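Local coordinates for protein disulfide oxidoreductase (Xylella fastidiosa, PDB 2REM) that probably acts as a thiol-disulfide oxidoreductase of the DsbA family in the periplasm, helping exported proteins to form their disulfide bonds, at residues E136-K139 and R140-A143; R76-L79 and A80-L84; M94-A97 and I98-G102; A52-A55 and K56-F60; F172-T175 and L176-D180. All coordinates share one frame; numbering follows the deposited sequence.

In the fold
All five contacts are local and lie in series along the chain, with none enclosing or crossing another. Contact 4 comes first, in the turn that carries helix 38-52 over into strand 58-64, an outermost strand of the sheet. Contact 2 occupies the second half of helix 71-83 and contact 3 the last turns of helix 87-101, their nearest atoms about 5 Å apart. Contact 1, early in helix 135-151, packs on contact 2 and is tied to it by the salt bridge between Glu138 and Arg76, joining two helices distant in sequence. Contact 5 opens helix 172-190, on the opposite side of the chain's centre from contacts 1 and 2, and touches contact 4 where Gln54 approaches Asp180.

Contact 1: residues E136-K139 and R140-A143; sequences EVEK and RFQA
Residues Glu136 to Ala143 run as regular alpha helix near the start of helix 135-151, with four successive i to i+4 backbone bonds, among them a short one of 2.6 Å from Phe141 N to Val137 O. Two of the same steps are repeated by side chains. Glu136 and Arg140 form a salt bridge in which Arg140 NE meets Glu136 OE2 at 2.7 Å with an almost straight N-H...O angle of 175°. The oxygen lies in the guanidinium plane and offers its anti lone pair, while the carboxylate itself stands at 90° to that plane. Arg140 NH2 adds a weak bond to the same OE2 at 3.4 Å, so a single oxygen takes both. Glu136 gets there by placing CG anti to its backbone N (chi1 -177°) and then bending at chi2, which turns the carboxylate along the helix towards the extended arginine. Two residues further along, Glu138 and Gln142 lie side by side and point the same way. Gln142 NE2 donates to Glu138 OE2 at 3.0 Å, reaching the oxygen from above the carboxylate plane though the acceptor stays close to the amide's own plane. The other oxygen, Glu138 OE1, is salt-bridged to Arg76 of helix 71-83, and Arg76 also makes a cation-pi contact with the Phe141 ring. With an amide on one oxygen and a guanidinium on the other, the Glu138 carboxylate is fixed in its rotation and probably favoured as the anion.

Contact 2: residues R76-L79 and A80-L84; sequences RAYL and AADVL
Tyr78 holds its ring trans to the main-chain nitrogen (chi1 174°) and Asp82, one turn later, does the same with its carboxylate at -163°, so both side chains leave the same flank of the helix and a water can join their ends. The water sits at the edge of the tyrosine ring, in its plane, 2.5 Å from Tyr78 OH. It donates to Asp82 OD2 at 3.2 Å, a longer and presumably softer link. Asp82 CB, meanwhile, approaches the ring obliquely. Asp82 OD2 has a weak, long ion pair with Arg140 as well.

Helix 71-83 belongs to the helical insertion that DsbA proteins carry in the thioredoxin fold, and the flank with Tyr78 turns towards the sheet: its ring packs on Leu62 and Pro64 of strand 58-64 and meets Phe33 edge-to-face. Ala80 CB lies 3.4 Å from Arg76 O, and the Ala81 methyl packs on Val86. Val83 turns its CG2 branch back to 3.4 Å from Leu79 O, beside the backbone bond from Val83 N to Leu79 O, which is nearly straight at 176°. On another side of the helix, Arg76 touches Phe132 of helix 125-132.

Contact 3: residues M94-A97 and I98-G102; sequences MFEA and IHEKG
Hydrogen bonding across Met94 to Gly102 is all backbone. Ile98 N and His99 N keep the alpha-helical spacing, to Met94 O and Phe95 O. Glu96 O then takes two donors, Glu100 N and Lys101 N, each at 2.8 Å and from opposite faces of its carbonyl plane; the i to i+5 bond from Lys101 widens the last turn to pi type.

The charged contact is looser. Lys101 lays its aliphatic chain obliquely across Glu96, CE coming to 3.6 Å from Glu96 CD, but a bend at chi4 (-54°) leaves NZ in a long salt bridge, 3.8 Å from Glu96 OE2. The Glu100 carboxylate also stands near that of Glu96.

Apolar packing is made by Met94 SD, 3.8 Å from Ile98 CD1 as the two chains cross. Ile98 turns its other branch aside, CG2 sitting 3.6 Å above the centre of the His99 ring. That ring puts CD2 4.2 Å from Phe95 CD1, in line with the edge of the phenylalanine, and its NE2 bonds to the backbone oxygen of Tyr35.

Gly102 leaves the helix with positive phi. Further back, Phe95 packs on Cys40 and His99 on Pro38, within the Cys37-Cys40 CxxC motif predicted to be redox-active, as in other DsbA proteins.

Contact 4: residues A52-A55 and K56-F60; sequences ARQA and KDVRF
Gln54, just before a type I beta turn from Ala55 to Val58, meets the last residue of that turn, which carries the chain from helix 38-52 into strand 58-64 of the thioredoxin-fold sheet. Both side chains point inward across the bend, and they cross at a slant: Gln54 CB lies 3.7 Å from Val58 CB, with both valine methyls close by. CG1 reaches the glutamine's CB and CG, each at 4.0 Å, while CG2 comes to 3.9 Å from CB. A chi1 of 178°, which sets CG1 opposite the main-chain nitrogen, lets Val58 spread its two branches over the first carbons of Gln54, and the closest touching is between aliphatic carbons. Beyond, the valine packs on Val29 of strand 27-33 and on Val183 of helix 172-190.

Asp57 folds back towards Ala55. Its chi1 of 63° sets the carboxylate between backbone N and carbonyl carbon, bringing OD1 to 3.5 Å from Ala55 CB. That carboxylate is held by Arg187, a salt bridge from the turn to helix 172-190.

The turn itself closes with a bond from Val58 N to Ala55 O at 3.1 Å; the donor stands above the carbonyl plane, 51° out of it. Water 2 then bridges the neck of the turn, donating one hydrogen to Ala55 O and the other to Val58 O, each at 2.8 Å.

Contact 5: residues F172-T175 and L176-D180; sequences FEDT and LRITD
Leu176 gives its backbone N to Phe172 O at 3.0 Å and brings CG over the same oxygen; beyond, its side chain packs on Trp50 of helix 38-52. Arg177 follows, and its side chain doubles back along the helix. A bend at chi3 (-127°) lays the guanidinium flat against the preceding turn, one face over the peptide link between Glu173 and Asp174, with Glu173 C 3.8 Å above the plane. Its two ends reach different neighbours: NH2 rests 3.4 Å from Glu173 CB, and NH1 forms a rather long salt bridge, 3.5 Å, with Asp174 OD2. The aspartate and arginine chains cross at about a right angle. The other aspartate oxygen, OD1, accepts from the backbone N of His170. Ile178 comes next, its CD1 tucked beside the carboxylate at 3.5 Å from Asp174 OD1, a methyl against a charged group already engaged on both oxygens. Thr179 bonds twice to one acceptor: its backbone N lies 3.0 Å from Thr175 O, and OG1, placed beside the backbone N by chi1 of -57°, donates to that oxygen at 2.7 Å from the opposite face of the carbonyl plane. The hydroxyl is thus satisfied within its own helix. Asp180 OD1 accepts a hydrogen bond from Trp50 NE1. This is the start of helix 172-190, the C-terminal helix of the thioredoxin fold, packed against the sheet through Thr175 and Thr179 on Ile159 and Val167.

Contact 1: residues E136-K139 and R140-A143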
# COMPACT_ATOMS: atom_id res chain seq x y z
N GLU A 136 5.23 -6.68 -16.45
CA GLU A 136 4.87 -5.40 -15.82
C GLU A 136 4.69 -5.60 -14.33
O GLU A 136 5.20 -4.83 -13.52
CB GLU A 136 3.61 -4.77 -16.44
CG GLU A 136 3.25 -3.39 -15.84
CD GLU A 136 4.42 -2.40 -15.84
OE1 GLU A 136 5.30 -2.47 -16.74
OE2 GLU A 136 4.46 -1.55 -14.93
N VAL A 137 3.96 -6.65 -13.99
CA VAL A 137 3.75 -6.98 -12.59
C VAL A 137 5.06 -7.32 -11.87
O VAL A 137 5.29 -6.86 -10.75
CB VAL A 137 2.71 -8.10 -12.45
CG1 VAL A 137 2.80 -8.77 -11.06
CG2 VAL A 137 1.34 -7.49 -12.69
N GLU A 138 5.93 -8.08 -12.53
CA GLU A 138 7.20 -8.46 -11.92
C GLU A 138 8.03 -7.20 -11.67
O GLU A 138 8.61 -7.03 -10.59
CB GLU A 138 7.95 -9.44 -12.82
CG GLU A 138 9.37 -9.73 -12.41
CD GLU A 138 9.50 -10.54 -11.10
OE1 GLU A 138 8.48 -11.10 -10.64
OE2 GLU A 138 10.64 -10.63 -10.57
N LYS A 139 8.05 -6.30 -12.65
CA LYS A 139 8.68 -4.98 -12.46
C LYS A 139 8.15 -4.22 -11.24
O LYS A 139 8.94 -3.78 -10.39
CB LYS A 139 8.57 -4.14 -13.73
CG LYS A 139 9.20 -2.78 -13.59
CD LYS A 139 8.97 -1.97 -14.84
CE LYS A 139 9.49 -0.56 -14.63
NZ LYS A 139 9.50 0.11 -15.94
N ARG A 140 6.83 -4.08 -11.15
CA ARG A 140 6.19 -3.41 -10.02
C ARG A 140 6.43 -4.16 -8.71
O ARG A 140 6.61 -3.54 -7.64
CB ARG A 140 4.67 -3.31 -10.27
CG ARG A 140 4.37 -2.47 -11.48
CD ARG A 140 2.91 -2.27 -11.65
NE ARG A 140 2.68 -1.48 -12.84
CZ ARG A 140 1.62 -0.72 -13.05
NH1 ARG A 140 0.68 -0.62 -12.13
NH2 ARG A 140 1.53 -0.05 -14.19
N PHE A 141 6.42 -5.49 -8.80
CA PHE A 141 6.71 -6.33 -7.63
C PHE A 141 8.13 -6.10 -7.12
O PHE A 141 8.36 -5.91 -5.91
CB PHE A 141 6.48 -7.80 -8.02
CG PHE A 141 6.75 -8.78 -6.91
CD1 PHE A 141 5.71 -9.28 -6.14
CD2 PHE A 141 8.06 -9.24 -6.68
CE1 PHE A 141 5.97 -10.21 -5.12
CE2 PHE A 141 8.33 -10.19 -5.69
CZ PHE A 141 7.28 -10.67 -4.91
N GLN A 142 9.10 -6.07 -8.02
CA GLN A 142 10.46 -5.74 -7.63
C GLN A 142 10.58 -4.31 -7.09
O GLN A 142 11.31 -4.07 -6.14
CB GLN A 142 11.43 -5.99 -8.78
CG GLN A 142 11.58 -7.47 -9.13
CD GLN A 142 11.95 -8.32 -7.93
OE1 GLN A 142 12.60 -7.84 -6.99
NE2 GLN A 142 11.53 -9.58 -7.94
N ALA A 143 9.85 -3.37 -7.68
CA ALA A 143 9.91 -1.99 -7.21
C ALA A 143 9.34 -1.93 -5.79
O ALA A 143 9.90 -1.25 -4.92
CB ALA A 143 9.13 -1.08 -8.14

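Contact 2: residues R76-L79 and A80-L84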
# COMPACT_ATOMS: atom_id res chain seq x y z
N ARG A 76 1.45 -9.55 -5.55
CA ARG A 76 1.35 -9.72 -6.97
C ARG A 76 -0.11 -9.58 -7.45
O ARG A 76 -0.36 -9.00 -8.51
CB ARG A 76 1.99 -11.06 -7.37
CG ARG A 76 2.59 -11.08 -8.73
CD ARG A 76 3.33 -12.40 -8.96
NE ARG A 76 4.61 -12.46 -8.27
CZ ARG A 76 5.75 -11.92 -8.70
NH1 ARG A 76 6.84 -12.09 -7.95
NH2 ARG A 76 5.82 -11.23 -9.86
N ALA A 77 -1.06 -10.10 -6.66
CA ALA A 77 -2.48 -9.93 -6.92
C ALA A 77 -2.81 -8.44 -7.03
O ALA A 77 -3.43 -8.01 -7.98
CB ALA A 77 -3.32 -10.55 -5.83
N TYR A 78 -2.43 -7.67 -6.01
CA TYR A 78 -2.68 -6.24 -6.04
C TYR A 78 -2.13 -5.60 -7.30
O TYR A 78 -2.82 -4.84 -7.97
CB TYR A 78 -2.08 -5.53 -4.81
CG TYR A 78 -2.25 -4.04 -4.97
CD1 TYR A 78 -3.50 -3.44 -4.76
CD2 TYR A 78 -1.16 -3.24 -5.38
CE1 TYR A 78 -3.67 -2.07 -4.96
CE2 TYR A 78 -1.32 -1.86 -5.56
CZ TYR A 78 -2.57 -1.29 -5.35
OH TYR A 78 -2.74 0.05 -5.53
N LEU A 79 -0.86 -5.87 -7.59
CA LEU A 79 -0.22 -5.25 -8.74
C LEU A 79 -0.89 -5.64 -10.05
O LEU A 79 -1.09 -4.80 -10.89
CB LEU A 79 1.28 -5.58 -8.78
CG LEU A 79 2.00 -5.02 -7.53
CD1 LEU A 79 3.37 -5.63 -7.43
CD2 LEU A 79 2.10 -3.50 -7.54
N ALA A 80 -1.20 -6.92 -10.22
CA ALA A 80 -1.92 -7.37 -11.43
C ALA A 80 -3.27 -6.64 -11.52
O ALA A 80 -3.63 -6.14 -12.57
CB ALA A 80 -2.13 -8.89 -11.41
N ALA A 81 -3.98 -6.56 -10.40
CA ALA A 81 -5.27 -5.85 -10.37
C ALA A 81 -5.09 -4.41 -10.79
O ALA A 81 -5.89 -3.86 -11.53
CB ALA A 81 -5.85 -5.89 -8.97
N ASP A 82 -4.03 -3.79 -10.29
CA ASP A 82 -3.75 -2.40 -10.60
C ASP A 82 -3.41 -2.19 -12.06
O ASP A 82 -3.93 -1.29 -12.69
CB ASP A 82 -2.66 -1.81 -9.70
CG ASP A 82 -2.65 -0.29 -9.73
OD1 ASP A 82 -3.74 0.31 -9.86
OD2 ASP A 82 -1.59 0.30 -9.61
N VAL A 83 -2.53 -3.03 -12.58
CA VAL A 83 -2.22 -3.04 -14.01
C VAL A 83 -3.49 -3.18 -14.82
O VAL A 83 -3.64 -2.53 -15.85
CB VAL A 83 -1.23 -4.19 -14.38
CG1 VAL A 83 -1.23 -4.47 -15.90
CG2 VAL A 83 0.20 -3.86 -13.87
N LEU A 84 -4.41 -4.00 -14.34
CA LEU A 84 -5.65 -4.29 -15.06
C LEU A 84 -6.76 -3.25 -14.80
O LEU A 84 -7.80 -3.30 -15.40
CB LEU A 84 -6.13 -5.72 -14.72
CG LEU A 84 -5.19 -6.84 -15.22
CD1 LEU A 84 -5.49 -8.20 -14.63
CD2 LEU A 84 -5.13 -6.87 -16.75
O HOH W 1 -0.95 1.42 -6.66

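Contact 3: residues M94-A97 and I98-G102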
# COMPACT_ATOMS: atom_id res chain seq x y z
N MET A 94 -11.39 -7.56 -1.75
CA MET A 94 -10.31 -8.53 -1.53
C MET A 94 -10.06 -8.70 -0.03
O MET A 94 -9.96 -9.81 0.45
CB MET A 94 -9.02 -8.16 -2.28
CG MET A 94 -7.88 -9.13 -1.96
SD MET A 94 -8.23 -10.84 -2.43
CE MET A 94 -7.80 -10.73 -4.14
N PHE A 95 -9.94 -7.61 0.72
CA PHE A 95 -9.82 -7.71 2.18
C PHE A 95 -10.96 -8.52 2.79
O PHE A 95 -10.75 -9.41 3.64
CB PHE A 95 -9.82 -6.31 2.81
CG PHE A 95 -8.52 -5.57 2.70
CD1 PHE A 95 -7.34 -6.08 3.23
CD2 PHE A 95 -8.50 -4.29 2.15
CE1 PHE A 95 -6.17 -5.35 3.18
CE2 PHE A 95 -7.33 -3.56 2.06
CZ PHE A 95 -6.14 -4.10 2.58
N GLU A 96 -12.18 -8.20 2.36
CA GLU A 96 -13.34 -8.90 2.85
C GLU A 96 -13.33 -10.40 2.48
O GLU A 96 -13.59 -11.23 3.34
CB GLU A 96 -14.59 -8.16 2.37
CG GLU A 96 -15.83 -8.98 2.30
CD GLU A 96 -17.01 -8.12 1.92
OE1 GLU A 96 -16.92 -7.42 0.88
OE2 GLU A 96 -18.01 -8.13 2.69
N ALA A 97 -12.96 -10.71 1.25
CA ALA A 97 -12.84 -12.11 0.78
C ALA A 97 -11.90 -12.90 1.69
O ALA A 97 -12.18 -14.04 2.02
CB ALA A 97 -12.31 -12.14 -0.62
N ILE A 98 -10.80 -12.28 2.08
CA ILE A 98 -9.78 -12.96 2.89
C ILE A 98 -10.21 -13.03 4.35
O ILE A 98 -10.18 -14.09 4.99
CB ILE A 98 -8.41 -12.24 2.77
CG1 ILE A 98 -7.90 -12.32 1.33
CG2 ILE A 98 -7.40 -12.83 3.78
CD1 ILE A 98 -6.82 -11.34 1.01
N HIS A 99 -10.61 -11.88 4.88
CA HIS A 99 -10.71 -11.74 6.31
C HIS A 99 -12.11 -11.94 6.85
O HIS A 99 -12.27 -12.21 8.03
CB HIS A 99 -10.14 -10.39 6.76
CG HIS A 99 -8.68 -10.24 6.46
ND1 HIS A 99 -7.70 -10.82 7.23
CD2 HIS A 99 -8.05 -9.62 5.44
CE1 HIS A 99 -6.52 -10.53 6.71
NE2 HIS A 99 -6.70 -9.82 5.62
N GLU A 100 -13.12 -11.83 6.00
CA GLU A 100 -14.51 -11.94 6.47
C GLU A 100 -15.22 -13.14 5.86
O GLU A 100 -15.69 -13.99 6.59
CB GLU A 100 -15.29 -10.63 6.27
CG GLU A 100 -14.43 -9.36 6.46
CD GLU A 100 -15.00 -8.31 7.39
OE1 GLU A 100 -14.27 -7.91 8.34
OE2 GLU A 100 -16.16 -7.85 7.17
N LYS A 101 -15.24 -13.22 4.53
CA LYS A 101 -15.94 -14.29 3.80
C LYS A 101 -15.18 -15.60 3.82
O LYS A 101 -15.78 -16.68 3.73
CB LYS A 101 -16.11 -13.92 2.31
CG LYS A 101 -16.79 -12.60 2.04
CD LYS A 101 -16.99 -12.40 0.53
CE LYS A 101 -17.87 -11.18 0.27
NZ LYS A 101 -19.16 -11.32 1.02
N GLY A 102 -13.85 -15.50 3.89
CA GLY A 102 -12.99 -16.65 3.67
C GLY A 102 -13.16 -17.24 2.28
O GLY A 102 -13.04 -18.44 2.09

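Contact 4: residues A52-A55 and K56-F60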
# COMPACT_ATOMS: atom_id res chain seq x y z
N ALA A 52 -9.07 10.72 0.39
CA ALA A 52 -10.03 11.55 -0.35
C ALA A 52 -10.10 12.97 0.20
O ALA A 52 -10.51 13.88 -0.50
CB ALA A 52 -11.40 10.91 -0.31
N ARG A 53 -9.72 13.13 1.46
CA ARG A 53 -9.71 14.44 2.11
C ARG A 53 -8.46 15.29 1.78
O ARG A 53 -8.40 16.45 2.17
CB ARG A 53 -9.74 14.24 3.63
CG ARG A 53 -11.12 13.99 4.22
CD ARG A 53 -11.15 14.28 5.73
NE ARG A 53 -10.04 13.69 6.50
CZ ARG A 53 -10.00 12.44 6.95
NH1 ARG A 53 -10.97 11.58 6.67
NH2 ARG A 53 -8.96 12.03 7.66
N GLN A 54 -7.47 14.72 1.10
CA GLN A 54 -6.17 15.40 0.96
C GLN A 54 -6.16 16.45 -0.14
O GLN A 54 -6.89 16.32 -1.12
CB GLN A 54 -5.04 14.39 0.71
CG GLN A 54 -4.80 13.43 1.87
CD GLN A 54 -4.76 14.16 3.20
OE1 GLN A 54 -5.62 13.96 4.07
NE2 GLN A 54 -3.77 15.05 3.36
N ALA A 55 -5.34 17.49 0.04
CA ALA A 55 -5.12 18.49 -1.02
C ALA A 55 -4.49 17.85 -2.26
O ALA A 55 -4.03 16.71 -2.22
CB ALA A 55 -4.28 19.65 -0.49
N LYS A 56 -4.50 18.59 -3.37
CA LYS A 56 -4.08 18.02 -4.67
C LYS A 56 -2.59 17.73 -4.74
O LYS A 56 -2.15 16.92 -5.56
CB LYS A 56 -4.46 18.96 -5.82
CG LYS A 56 -5.95 19.04 -6.13
CD LYS A 56 -6.28 20.36 -6.85
CE LYS A 56 -6.36 20.22 -8.37
NZ LYS A 56 -5.49 19.13 -8.92
N ASP A 57 -1.81 18.42 -3.91
CA ASP A 57 -0.37 18.17 -3.85
C ASP A 57 -0.01 16.85 -3.15
O ASP A 57 1.15 16.45 -3.15
CB ASP A 57 0.37 19.36 -3.22
CG ASP A 57 -0.04 19.62 -1.79
OD1 ASP A 57 -0.99 18.99 -1.30
OD2 ASP A 57 0.60 20.48 -1.14
N VAL A 58 -0.99 16.18 -2.56
CA VAL A 58 -0.76 14.83 -2.01
C VAL A 58 -0.95 13.74 -3.08
O VAL A 58 -2.00 13.67 -3.74
CB VAL A 58 -1.62 14.51 -0.73
CG1 VAL A 58 -1.37 13.07 -0.23
CG2 VAL A 58 -1.29 15.49 0.39
N ARG A 59 0.08 12.92 -3.27
CA ARG A 59 -0.05 11.73 -4.07
C ARG A 59 -0.10 10.54 -3.12
O ARG A 59 0.90 10.17 -2.51
CB ARG A 59 1.10 11.58 -5.08
CG ARG A 59 0.96 10.36 -5.99
CD ARG A 59 2.06 10.32 -7.04
NE ARG A 59 3.35 10.04 -6.42
CZ ARG A 59 4.46 10.74 -6.63
NH1 ARG A 59 4.47 11.77 -7.47
NH2 ARG A 59 5.59 10.37 -6.00
N PHE A 60 -1.28 9.96 -2.98
CA PHE A 60 -1.46 8.83 -2.08
C PHE A 60 -1.36 7.53 -2.87
O PHE A 60 -2.08 7.33 -3.85
CB PHE A 60 -2.81 8.95 -1.36
CG PHE A 60 -3.20 7.71 -0.62
CD1 PHE A 60 -2.37 7.15 0.32
CD2 PHE A 60 -4.44 7.11 -0.88
CE1 PHE A 60 -2.73 5.99 0.98
CE2 PHE A 60 -4.82 5.95 -0.20
CZ PHE A 60 -3.95 5.39 0.72
O HOH W 2 -4.65 14.19 -3.18

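Contact 5: residues F172-T175 and L176-D180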
# COMPACT_ATOMS: atom_id res chain seq x y z
N PHE A 172 -4.77 3.64 14.38
CA PHE A 172 -5.07 4.19 13.04
C PHE A 172 -5.19 5.71 13.05
O PHE A 172 -4.61 6.36 12.18
CB PHE A 172 -6.34 3.59 12.49
CG PHE A 172 -6.24 2.11 12.23
CD1 PHE A 172 -7.38 1.31 12.25
CD2 PHE A 172 -5.00 1.52 12.01
CE1 PHE A 172 -7.29 -0.05 12.02
CE2 PHE A 172 -4.89 0.14 11.78
CZ PHE A 172 -6.04 -0.64 11.80
N GLU A 173 -5.93 6.25 14.02
CA GLU A 173 -6.09 7.70 14.14
C GLU A 173 -4.78 8.44 14.38
O GLU A 173 -4.52 9.47 13.77
CB GLU A 173 -7.09 8.08 15.22
CG GLU A 173 -8.36 8.68 14.65
CD GLU A 173 -9.16 7.67 13.87
OE1 GLU A 173 -9.39 6.55 14.40
OE2 GLU A 173 -9.58 8.00 12.73
N ASP A 174 -3.97 7.90 15.29
CA ASP A 174 -2.65 8.46 15.58
C ASP A 174 -1.80 8.41 14.32
O ASP A 174 -1.08 9.35 13.97
CB ASP A 174 -2.02 7.66 16.72
CG ASP A 174 -0.69 8.23 17.18
OD1 ASP A 174 0.24 7.41 17.41
OD2 ASP A 174 -0.57 9.48 17.33
N THR A 175 -1.86 7.28 13.63
CA THR A 175 -1.11 7.12 12.40
C THR A 175 -1.44 8.23 11.40
O THR A 175 -0.53 8.81 10.79
CB THR A 175 -1.34 5.74 11.80
OG1 THR A 175 -0.70 4.80 12.64
CG2 THR A 175 -0.71 5.62 10.42
N LEU A 176 -2.73 8.53 11.26
CA LEU A 176 -3.20 9.54 10.31
C LEU A 176 -2.86 10.95 10.78
O LEU A 176 -2.51 11.81 9.97
CB LEU A 176 -4.69 9.38 10.02
CG LEU A 176 -5.00 8.13 9.15
CD1 LEU A 176 -6.48 8.09 8.76
CD2 LEU A 176 -4.12 8.04 7.90
N ARG A 177 -2.92 11.17 12.10
CA ARG A 177 -2.56 12.46 12.69
C ARG A 177 -1.08 12.73 12.47
O ARG A 177 -0.68 13.84 12.16
CB ARG A 177 -2.86 12.49 14.18
CG ARG A 177 -4.35 12.62 14.53
CD ARG A 177 -4.51 12.76 16.05
NE ARG A 177 -5.46 11.78 16.59
CZ ARG A 177 -5.12 10.76 17.38
NH1 ARG A 177 -3.85 10.60 17.76
NH2 ARG A 177 -6.04 9.92 17.83
N ILE A 178 -0.25 11.70 12.63
CA ILE A 178 1.20 11.88 12.47
C ILE A 178 1.47 12.13 10.99
O ILE A 178 2.33 12.95 10.63
CB ILE A 178 1.99 10.63 12.96
CG1 ILE A 178 1.82 10.43 14.48
CG2 ILE A 178 3.48 10.68 12.54
CD1 ILE A 178 2.09 8.98 14.88
N THR A 179 0.75 11.41 10.13
CA THR A 179 0.88 11.59 8.69
C THR A 179 0.53 13.03 8.32
O THR A 179 1.26 13.67 7.57
CB THR A 179 -0.02 10.62 7.92
OG1 THR A 179 0.31 9.29 8.30
CG2 THR A 179 0.17 10.77 6.42
N ASP A 180 -0.59 13.53 8.86
CA ASP A 180 -1.01 14.93 8.65
C ASP A 180 0.10 15.89 9.02
O ASP A 180 0.42 16.81 8.26
CB ASP A 180 -2.25 15.27 9.47
CG ASP A 180 -3.50 14.65 8.91
OD1 ASP A 180 -3.49 14.23 7.74
OD2 ASP A 180 -4.48 14.59 9.66